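Local coordinates for protein split-soret cytochrome C (Desulfovibrio desulfuricans, PDB 1H21) that carries two heme c groups and probably a [2Fe-2S] cluster in each subunit of a homodimer and may take part in electron transfer during sulfate reduction, at residues G47-I52 with N65-A70; G54-G57 with P63-Q66. All blocks are in the same frame, centred on the assembly; numbering follows the deposited sequence.

Contact 1: G47-I52 with N65-A70; sequences GAFYSI and NQFPFA
Four aromatic rings, Phe49 and Tyr50 from the helix and Phe67 and Phe69 from the chain that returns past it, make the whole of this interface, and no hydrogen bond crosses it. The ring of Phe69 is met twice. Tyr50 brings its CD1 edge over one face, with Tyr50 CD1 3.7 Å from Phe69 CG, an edge-to-face pair whose planes stand at 67°. At the rim of the same ring, near its plane, Phe49 CD2 lies 3.8 Å from Phe69 CD2. Phe49 also leans its CE2-CZ end over a face of Phe67, Phe49 CE2 3.5 Å from Phe67 CE2, with the two planes inclined by 33°. Both helix residues hold CG anti to the backbone N (chi1 -173° for Phe49), yet, being consecutive, they leave the helix in different directions and reach Phe69 at its rim and over its face.

Phe67 and Phe69 are set by the bend between them: Pro68 centres an inverse gamma turn, its CD lies against the far face of Phe67, and the carbonyl O of Phe67 sits above the face of Phe69 that Tyr50 does not use. Beyond the pair, Leu72 touches both Phe49 and Phe67. The hydroxyl of Tyr50 bonds Glu58 OE2 and the backbone N of Phe10 of the second subunit, whose own Phe67 meets this one. What results is an aromatic cluster that fastens helix 44-60 to its following loop and continues into the dimer interface.

Contact 2: G54-G57 with P63-Q66; sequences GLMG and PYNQ
Met56 and Tyr64 supply the side-chain packing between this turn of helix and the short 3-10 segment. Its first element is a CH-pi contact: Met56 CB stands over the face of the Tyr64 ring, 4.2 Å from the ring centroid and 26° off the normal. The second is Met-aromatic. With CG beside the backbone N, the extended chain of Met56 carries its SD obliquely past the ring, 4.0 Å from Tyr64 CE2. Pro63, which follows a cis peptide bond, places its CD over a ring face of Tyr64.

The backbone of Gly57 makes the remaining contacts. It lies against the loop, with Gly57 N 3.5 Å from Tyr64 CB and Gly57 CA 3.7 Å from Asn65 N. Gly57 has no side chain, and the CA atoms of Gly57 and Asn65 are only 4.1 Å apart.

No hydrogen bond crosses the contact; those nearby lie within either segment or lead outside the pair. Gln66 N binds Pro63 O at 2.8 Å, closing the 3-10 turn, while the hydroxyl of Tyr64 bonds the carbonyl O of Lys20, and Trp19 meets its ring edge-to-face. Cohesion across the contact is therefore dispersive, through a polarisable sulfur, aliphatic carbon and an aromatic face, and a glycine at position 57 allows the two backbones to approach this closely.

Contacts 1 and 2 are neighbouring parts of one helix-to-loop seam, their centres about 7 Å apart. Both begin on helix 44-60, contact 1 in its N-terminal half and contact 2 nearer its C-terminal end, and both finish in the loop that leads on toward helix 87-99, sharing Asn65 and Gln66. The order is hairpin-like: the later helical segment, 54-57, pairs with the earlier loop segment, 63-66, and 47-52 with 65-70. A probable hydrogen bond from Leu55 N to Tyr50 O joins the two along the helix, and Phe69 packs on Gly54 and Tyr64. Together they fold the returning chain against its helix, where both contacts also touch the second subunit.

Contact 1: G47-I52 with N65-A70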
loop_
_atom_site.group_PDB
_atom_site.type_symbol
_atom_site.label_atom_id
_atom_site.label_comp_id
_atom_site.label_asym_id
_atom_site.label_seq_id
_atom_site.Cartn_x
_atom_site.Cartn_y
_atom_site.Cartn_z
ATOM N N GLY A 47 12.494 -2.107 6.912
ATOM C CA GLY A 47 13.748 -1.375 6.862
ATOM C C GLY A 47 13.592 0.136 6.723
ATOM O O GLY A 47 14.200 0.890 7.477
ATOM N N ALA A 48 12.777 0.582 5.773
ATOM C CA ALA A 48 12.573 2.002 5.561
ATOM C C ALA A 48 11.878 2.648 6.748
ATOM O O ALA A 48 12.325 3.678 7.252
ATOM C CB ALA A 48 11.774 2.240 4.298
ATOM N N PHE A 49 10.784 2.053 7.209
ATOM C CA PHE A 49 10.058 2.634 8.336
ATOM C C PHE A 49 10.988 2.776 9.531
ATOM O O PHE A 49 11.149 3.853 10.101
ATOM C CB PHE A 49 8.854 1.782 8.738
ATOM C CG PHE A 49 7.998 2.439 9.764
ATOM C CD1 PHE A 49 7.022 3.351 9.385
ATOM C CD2 PHE A 49 8.216 2.203 11.121
ATOM C CE1 PHE A 49 6.259 4.042 10.346
ATOM C CE2 PHE A 49 7.468 2.877 12.096
ATOM C CZ PHE A 49 6.482 3.805 11.704
ATOM N N TYR A 50 11.625 1.679 9.895
ATOM C CA TYR A 50 12.536 1.722 11.017
ATOM C C TYR A 50 13.657 2.754 10.861
ATOM O O TYR A 50 13.933 3.500 11.795
ATOM C CB TYR A 50 13.135 0.353 11.291
ATOM C CG TYR A 50 13.895 0.319 12.593
ATOM C CD1 TYR A 50 13.285 -0.137 13.755
ATOM C CD2 TYR A 50 15.227 0.742 12.669
ATOM C CE1 TYR A 50 13.974 -0.180 14.962
ATOM C CE2 TYR A 50 15.927 0.706 13.879
ATOM C CZ TYR A 50 15.285 0.240 15.016
ATOM O OH TYR A 50 15.950 0.148 16.212
ATOM N N SER A 51 14.262 2.848 9.682
ATOM C CA SER A 51 15.344 3.803 9.515
ATOM C C SER A 51 14.912 5.233 9.856
ATOM O O SER A 51 15.746 6.104 10.088
ATOM C CB SER A 51 15.947 3.725 8.106
ATOM O OG SER A 51 15.119 4.313 7.136
ATOM N N ILE A 52 13.611 5.467 9.938
ATOM C CA ILE A 52 13.116 6.800 10.239
ATOM C C ILE A 52 12.617 6.920 11.671
ATOM O O ILE A 52 13.170 7.672 12.475
ATOM C CB ILE A 52 12.032 7.217 9.221
ATOM C CG1 ILE A 52 12.705 7.536 7.880
ATOM C CG2 ILE A 52 11.195 8.364 9.758
ATOM C CD1 ILE A 52 11.776 8.005 6.796
ATOM N N ASN A 65 10.058 4.972 20.149
ATOM C CA ASN A 65 10.494 3.633 20.500
ATOM C C ASN A 65 9.428 2.686 21.077
ATOM O O ASN A 65 9.747 1.567 21.535
ATOM C CB ASN A 65 11.760 3.686 21.378
ATOM C CG ASN A 65 11.474 4.030 22.851
ATOM O OD1 ASN A 65 10.417 4.587 23.216
ATOM N ND2 ASN A 65 12.439 3.693 23.705
ATOM N N GLN A 66 8.167 3.111 21.027
ATOM C CA GLN A 66 7.065 2.278 21.524
ATOM C C GLN A 66 6.297 1.647 20.354
ATOM O O GLN A 66 5.334 0.899 20.558
ATOM C CB GLN A 66 6.094 3.110 22.375
ATOM C CG GLN A 66 6.683 3.703 23.648
ATOM C CD GLN A 66 7.225 2.651 24.594
ATOM O OE1 GLN A 66 6.479 1.834 25.151
ATOM N NE2 GLN A 66 8.540 2.665 24.785
ATOM N N PHE A 67 6.708 1.975 19.127
ATOM C CA PHE A 67 6.048 1.469 17.926
ATOM C C PHE A 67 6.300 -0.020 17.623
ATOM O O PHE A 67 7.425 -0.524 17.787
ATOM C CB PHE A 67 6.457 2.319 16.720
ATOM C CG PHE A 67 5.568 2.144 15.536
ATOM C CD1 PHE A 67 4.488 3.007 15.331
ATOM C CD2 PHE A 67 5.803 1.116 14.619
ATOM C CE1 PHE A 67 3.651 2.855 14.226
ATOM C CE2 PHE A 67 4.982 0.948 13.514
ATOM C CZ PHE A 67 3.900 1.823 13.311
ATOM N N PRO A 68 5.235 -0.762 17.251
ATOM C CA PRO A 68 5.345 -2.196 16.918
ATOM C C PRO A 68 5.935 -2.327 15.491
ATOM O O PRO A 68 5.222 -2.646 14.537
ATOM C CB PRO A 68 3.887 -2.676 17.003
ATOM C CG PRO A 68 3.083 -1.446 16.654
ATOM C CD PRO A 68 3.821 -0.329 17.336
ATOM N N PHE A 69 7.241 -2.108 15.367
ATOM C CA PHE A 69 7.922 -2.096 14.067
ATOM C C PHE A 69 7.671 -3.215 13.076
ATOM O O PHE A 69 7.468 -2.961 11.892
ATOM C CB PHE A 69 9.434 -1.899 14.241
ATOM C CG PHE A 69 9.794 -0.622 14.929
ATOM C CD1 PHE A 69 10.225 -0.629 16.250
ATOM C CD2 PHE A 69 9.635 0.592 14.292
ATOM C CE1 PHE A 69 10.481 0.549 16.912
ATOM C CE2 PHE A 69 9.895 1.782 14.957
ATOM C CZ PHE A 69 10.315 1.758 16.261
ATOM N N ALA A 70 7.671 -4.449 13.552
ATOM C CA ALA A 70 7.459 -5.586 12.668
ATOM C C ALA A 70 6.116 -5.531 11.950
ATOM O O ALA A 70 5.919 -6.249 10.972
ATOM C CB ALA A 70 7.606 -6.867 13.405
#

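Contact 2: G54-G57 with P63-Q66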
loop_
_atom_site.group_PDB
_atom_site.type_symbol
_atom_site.label_atom_id
_atom_site.label_comp_id
_atom_site.label_asym_id
_atom_site.label_seq_id
_atom_site.Cartn_x
_atom_site.Cartn_y
_atom_site.Cartn_z
ATOM N N GLY A 54 12.479 4.300 13.755
ATOM C CA GLY A 54 13.297 3.426 14.578
ATOM C C GLY A 54 14.529 4.167 15.082
ATOM O O GLY A 54 14.909 4.031 16.251
ATOM N N LEU A 55 15.166 4.936 14.202
ATOM C CA LEU A 55 16.339 5.706 14.599
ATOM C C LEU A 55 15.950 6.854 15.530
ATOM O O LEU A 55 16.709 7.203 16.422
ATOM C CB LEU A 55 17.115 6.214 13.385
ATOM C CG LEU A 55 17.754 5.107 12.547
ATOM C CD1 LEU A 55 18.697 5.763 11.594
ATOM C CD2 LEU A 55 18.494 4.103 13.422
ATOM N N MET A 56 14.776 7.445 15.332
ATOM C CA MET A 56 14.317 8.503 16.234
ATOM C C MET A 56 14.078 7.885 17.627
ATOM O O MET A 56 14.259 8.547 18.647
ATOM C CB MET A 56 13.015 9.155 15.738
ATOM C CG MET A 56 13.183 10.022 14.519
ATOM S SD MET A 56 11.742 11.045 14.304
ATOM C CE MET A 56 12.022 11.680 12.623
ATOM N N GLY A 57 13.679 6.615 17.664
ATOM C CA GLY A 57 13.444 5.947 18.932
ATOM C C GLY A 57 14.730 5.678 19.702
ATOM O O GLY A 57 14.773 5.880 20.918
ATOM N N PRO A 63 7.810 8.861 21.967
ATOM C CA PRO A 63 6.913 7.725 21.708
ATOM C C PRO A 63 7.445 6.787 20.609
ATOM O O PRO A 63 7.051 5.613 20.537
ATOM C CB PRO A 63 5.613 8.419 21.290
ATOM C CG PRO A 63 6.109 9.605 20.555
ATOM C CD PRO A 63 7.230 10.108 21.429
ATOM N N TYR A 64 8.382 7.312 19.814
ATOM C CA TYR A 64 9.010 6.605 18.701
ATOM C C TYR A 64 9.397 5.174 19.021
ATOM O O TYR A 64 9.086 4.258 18.265
ATOM C CB TYR A 64 10.259 7.363 18.224
ATOM C CG TYR A 64 10.108 8.860 18.303
ATOM C CD1 TYR A 64 10.629 9.571 19.379
ATOM C CD2 TYR A 64 9.398 9.558 17.342
ATOM C CE1 TYR A 64 10.433 10.937 19.498
ATOM C CE2 TYR A 64 9.198 10.924 17.452
ATOM C CZ TYR A 64 9.716 11.600 18.533
ATOM O OH TYR A 64 9.486 12.949 18.651
ATOM N N ASN A 65 10.058 4.972 20.149
ATOM C CA ASN A 65 10.494 3.633 20.500
ATOM C C ASN A 65 9.428 2.686 21.077
ATOM O O ASN A 65 9.747 1.567 21.535
ATOM C CB ASN A 65 11.760 3.686 21.378
ATOM C CG ASN A 65 11.474 4.030 22.851
ATOM O OD1 ASN A 65 10.417 4.587 23.216
ATOM N ND2 ASN A 65 12.439 3.693 23.705
ATOM N N GLN A 66 8.167 3.111 21.027
ATOM C CA GLN A 66 7.065 2.278 21.524
ATOM C C GLN A 66 6.297 1.647 20.354
ATOM O O GLN A 66 5.334 0.899 20.558
ATOM C CB GLN A 66 6.094 3.110 22.375
ATOM C CG GLN A 66 6.683 3.703 23.648
ATOM C CD GLN A 66 7.225 2.651 24.594
ATOM O OE1 GLN A 66 6.479 1.834 25.151
ATOM N NE2 GLN A 66 8.540 2.665 24.785
#